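Local coordinates for glutathione S-transferase domain (Burkholderia graminis, PDB 4MF5), which binds glutathione and, as a member of the glutathione S-transferase superfamily, probably transfers it to electrophilic substrates, at residues W35-P40 against E68-V72. Numbering follows the deposited sequence.
Sequences WPAAHP and EPHLV
Glu-68 reaches across to the loop 35-40 and receives two consecutive backbone N-H groups on its carboxylate, one on each oxygen. Ala-38 N gives a hydrogen bond of 2.8 Å to Glu-68 OE2, meeting the syn lone pair at an N-H...O angle of 151°. His-39 N lies 2.8 Å from Glu-68 OE1, to which it is hydrogen-bonded, and approaches from above the carboxylate plane, 41° out of it. With CG anti to the backbone N (chi1 -177°) and the chain extended beyond, Glu-68 meets the loop at full length. Gln-44 holds two side chains of the strand: its NE2 donates to Glu-68 OE1, so one amide side chain and two main-chain amides fix the rotation of the buried carboxylate, and its OE1 is hydrogen-bonded to His-70 NE2. The imidazole of His-39 crosses the Glu-68 side chain at about a right angle, its CD2 3.8 Å from Glu-68 CD. Farther along, Trp-35 NE1 makes a weak, bent hydrogen bond to Leu-71 O. His-70 CE1 approaches Pro-36 O at 3.3 Å.

In the thioredoxin-like N-terminal domain of glutathione transferases, strand 67-71 is the outermost strand of the sheet within this chain, paired in parallel with 43-47. The loop that leads into 43-47 lies over one face of the sheet, where Ala-37 and Trp-35 also touch Gln-44 and Tyr-46, and adds no strand.

Apolar and ring contacts fill the other half. Trp-35 and His-70 lie alongside each other, running opposite ways: Trp-35 CB makes a CH-pi contact over the imidazole face, 4.0 Å from the His-70 ring centroid, while Trp-35 CD1 comes within 3.7 Å of His-70 CB. A second CH-pi contact puts Val-72 CG2 over one face of the indole, 3.8 Å from Trp-35 CZ2, and the Val-72 side chain also neighbours those of the glutathione-binding residues Gln-79 and Ile-93.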
ATOM      1  N   TRP A  35      17.748  19.686  -7.710  1.00 11.27           N
ATOM      2  CA  TRP A  35      17.819  19.964  -6.284  1.00 11.97           C
ATOM      3  C   TRP A  35      19.192  19.519  -5.782  1.00 11.73           C
ATOM      4  O   TRP A  35      19.345  18.430  -5.228  1.00 12.59           O
ATOM      5  CB  TRP A  35      16.698  19.272  -5.504  1.00 12.52           C
ATOM      6  CG  TRP A  35      15.324  19.767  -5.845  1.00 12.13           C
ATOM      7  CD1 TRP A  35      14.698  20.854  -5.331  1.00 13.80           C
ATOM      8  CD2 TRP A  35      14.396  19.154  -6.732  1.00 11.19           C
ATOM      9  NE1 TRP A  35      13.441  20.975  -5.859  1.00 13.52           N
ATOM     10  CE2 TRP A  35      13.225  19.928  -6.712  1.00 11.49           C
ATOM     11  CE3 TRP A  35      14.429  18.006  -7.518  1.00 11.73           C
ATOM     12  CZ2 TRP A  35      12.109  19.612  -7.479  1.00 12.14           C
ATOM     13  CZ3 TRP A  35      13.333  17.693  -8.267  1.00 12.34           C
ATOM     14  CH2 TRP A  35      12.182  18.491  -8.240  1.00 12.21           C
ATOM     15  N   PRO A  36      20.224  20.359  -5.975  1.00 13.93           N
ATOM     16  CA  PRO A  36      21.565  19.976  -5.531  1.00 14.12           C
ATOM     17  C   PRO A  36      21.639  19.802  -4.018  1.00 12.56           C
ATOM     18  O   PRO A  36      20.937  20.471  -3.265  1.00 14.48           O
ATOM     19  CB  PRO A  36      22.444  21.158  -5.963  1.00 17.29           C
ATOM     20  CG  PRO A  36      21.673  21.906  -6.935  1.00 18.03           C
ATOM     21  CD  PRO A  36      20.226  21.643  -6.691  1.00 15.73           C
ATOM     22  N   ALA A  37      22.489  18.890  -3.585  1.00 12.21           N
ATOM     23  CA  ALA A  37      22.685  18.619  -2.173  1.00 12.90           C
ATOM     24  C   ALA A  37      23.688  19.577  -1.568  1.00 13.46           C
ATOM     25  O   ALA A  37      24.882  19.527  -1.892  1.00 16.44           O
ATOM     26  CB  ALA A  37      23.151  17.202  -1.994  1.00 14.51           C
ATOM     27  N   ALA A  38      23.219  20.462  -0.701  1.00 12.93           N
ATOM     28  CA  ALA A  38      24.144  21.293   0.091  1.00 13.56           C
ATOM     29  C   ALA A  38      24.820  20.443   1.150  1.00 13.21           C
ATOM     30  O   ALA A  38      25.900  20.797   1.639  1.00 14.50           O
ATOM     31  CB  ALA A  38      23.411  22.433   0.751  1.00 16.01           C
ATOM     32  N   HIS A  39      24.168  19.349   1.547  1.00 11.95           N
ATOM     33  CA  HIS A  39      24.603  18.482   2.637  1.00 11.07           C
ATOM     34  C   HIS A  39      24.521  17.027   2.164  1.00 10.82           C
ATOM     35  O   HIS A  39      23.646  16.267   2.600  1.00 11.01           O
ATOM     36  CB  HIS A  39      23.707  18.663   3.863  1.00 11.16           C
ATOM     37  CG  HIS A  39      23.523  20.083   4.276  1.00 12.51           C
ATOM     38  ND1 HIS A  39      24.520  20.832   4.858  1.00 14.12           N
ATOM     39  CD2 HIS A  39      22.438  20.881   4.214  1.00 14.73           C
ATOM     40  CE1 HIS A  39      24.059  22.045   5.111  1.00 15.59           C
ATOM     41  NE2 HIS A  39      22.799  22.095   4.729  1.00 16.80           N
ATOM     42  N   PRO A  40      25.429  16.619   1.259  1.00 11.37           N
ATOM     43  CA  PRO A  40      25.310  15.307   0.632  1.00 11.85           C
ATOM     44  C   PRO A  40      25.550  14.136   1.566  1.00 11.68           C
ATOM     45  O   PRO A  40      25.304  12.996   1.165  1.00 13.08           O
ATOM     46  CB  PRO A  40      26.348  15.351  -0.498  1.00 13.88           C
ATOM     47  CG  PRO A  40      27.343  16.370  -0.021  1.00 14.40           C
ATOM     48  CD  PRO A  40      26.533  17.403   0.677  1.00 12.52           C
ATOM     49  N   GLU A  68      18.110  16.546   4.471  1.00  9.54           N
ATOM     50  CA  GLU A  68      18.115  17.776   3.710  1.00  9.74           C
ATOM     51  C   GLU A  68      16.846  17.828   2.884  1.00  9.69           C
ATOM     52  O   GLU A  68      16.701  17.054   1.943  1.00  9.55           O
ATOM     53  CB  GLU A  68      19.338  17.850   2.793  1.00 10.34           C
ATOM     54  CG  GLU A  68      19.419  19.162   2.033  1.00 10.61           C
ATOM     55  CD  GLU A  68      20.646  19.333   1.180  1.00 11.09           C
ATOM     56  OE1 GLU A  68      21.552  18.488   1.257  1.00 10.87           O
ATOM     57  OE2 GLU A  68      20.688  20.330   0.415  1.00 12.21           O
ATOM     58  N   PRO A  69      15.900  18.709   3.236  1.00 10.36           N
ATOM     59  CA  PRO A  69      14.637  18.770   2.520  1.00 11.01           C
ATOM     60  C   PRO A  69      14.755  19.617   1.258  1.00 10.52           C
ATOM     61  O   PRO A  69      15.463  20.617   1.223  1.00 13.08           O
ATOM     62  CB  PRO A  69      13.702  19.434   3.523  1.00 14.99           C
ATOM     63  CG  PRO A  69      14.595  20.301   4.338  1.00 17.62           C
ATOM     64  CD  PRO A  69      15.910  19.567   4.435  1.00 13.99           C
ATOM     65  N   HIS A  70      14.009  19.212   0.248  1.00 10.26           N
ATOM     66  CA  HIS A  70      13.928  19.901  -1.033  1.00 10.16           C
ATOM     67  C   HIS A  70      12.470  19.996  -1.421  1.00 10.59           C
ATOM     68  O   HIS A  70      11.782  18.978  -1.470  1.00 10.90           O
ATOM     69  CB  HIS A  70      14.692  19.139  -2.104  1.00 11.00           C
ATOM     70  CG  HIS A  70      16.141  18.975  -1.789  1.00 10.62           C
ATOM     71  ND1 HIS A  70      17.065  19.993  -1.915  1.00 11.44           N
ATOM     72  CD2 HIS A  70      16.825  17.904  -1.328  1.00 11.03           C
ATOM     73  CE1 HIS A  70      18.256  19.549  -1.546  1.00 11.85           C
ATOM     74  NE2 HIS A  70      18.136  18.284  -1.183  1.00 12.04           N
ATOM     75  N   LEU A  71      12.011  21.211  -1.706  1.00 11.79           N
ATOM     76  CA  LEU A  71      10.619  21.451  -2.001  1.00 12.30           C
ATOM     77  C   LEU A  71      10.340  21.168  -3.477  1.00 11.93           C
ATOM     78  O   LEU A  71      10.875  21.824  -4.380  1.00 12.81           O
ATOM     79  CB  LEU A  71      10.278  22.904  -1.677  1.00 14.75           C
ATOM     80  CG  LEU A  71       8.803  23.280  -1.834  1.00 17.45           C
ATOM     81  CD1 LEU A  71       7.958  22.641  -0.761  1.00 19.59           C
ATOM     82  CD2 LEU A  71       8.653  24.798  -1.825  1.00 20.73           C
ATOM     83  N   VAL A  72       9.495  20.184  -3.713  1.00 11.67           N
ATOM     84  CA  VAL A  72       9.062  19.801  -5.037  1.00 11.86           C
ATOM     85  C   VAL A  72       7.735  20.506  -5.280  1.00 14.95           C
ATOM     86  O   VAL A  72       6.697  20.097  -4.750  1.00 18.05           O
ATOM     87  CB  VAL A  72       8.915  18.277  -5.142  1.00 12.29           C
ATOM     88  CG1 VAL A  72       8.395  17.869  -6.500  1.00 13.86           C
ATOM     89  CG2 VAL A  72      10.236  17.579  -4.842  1.00 11.86           C
TER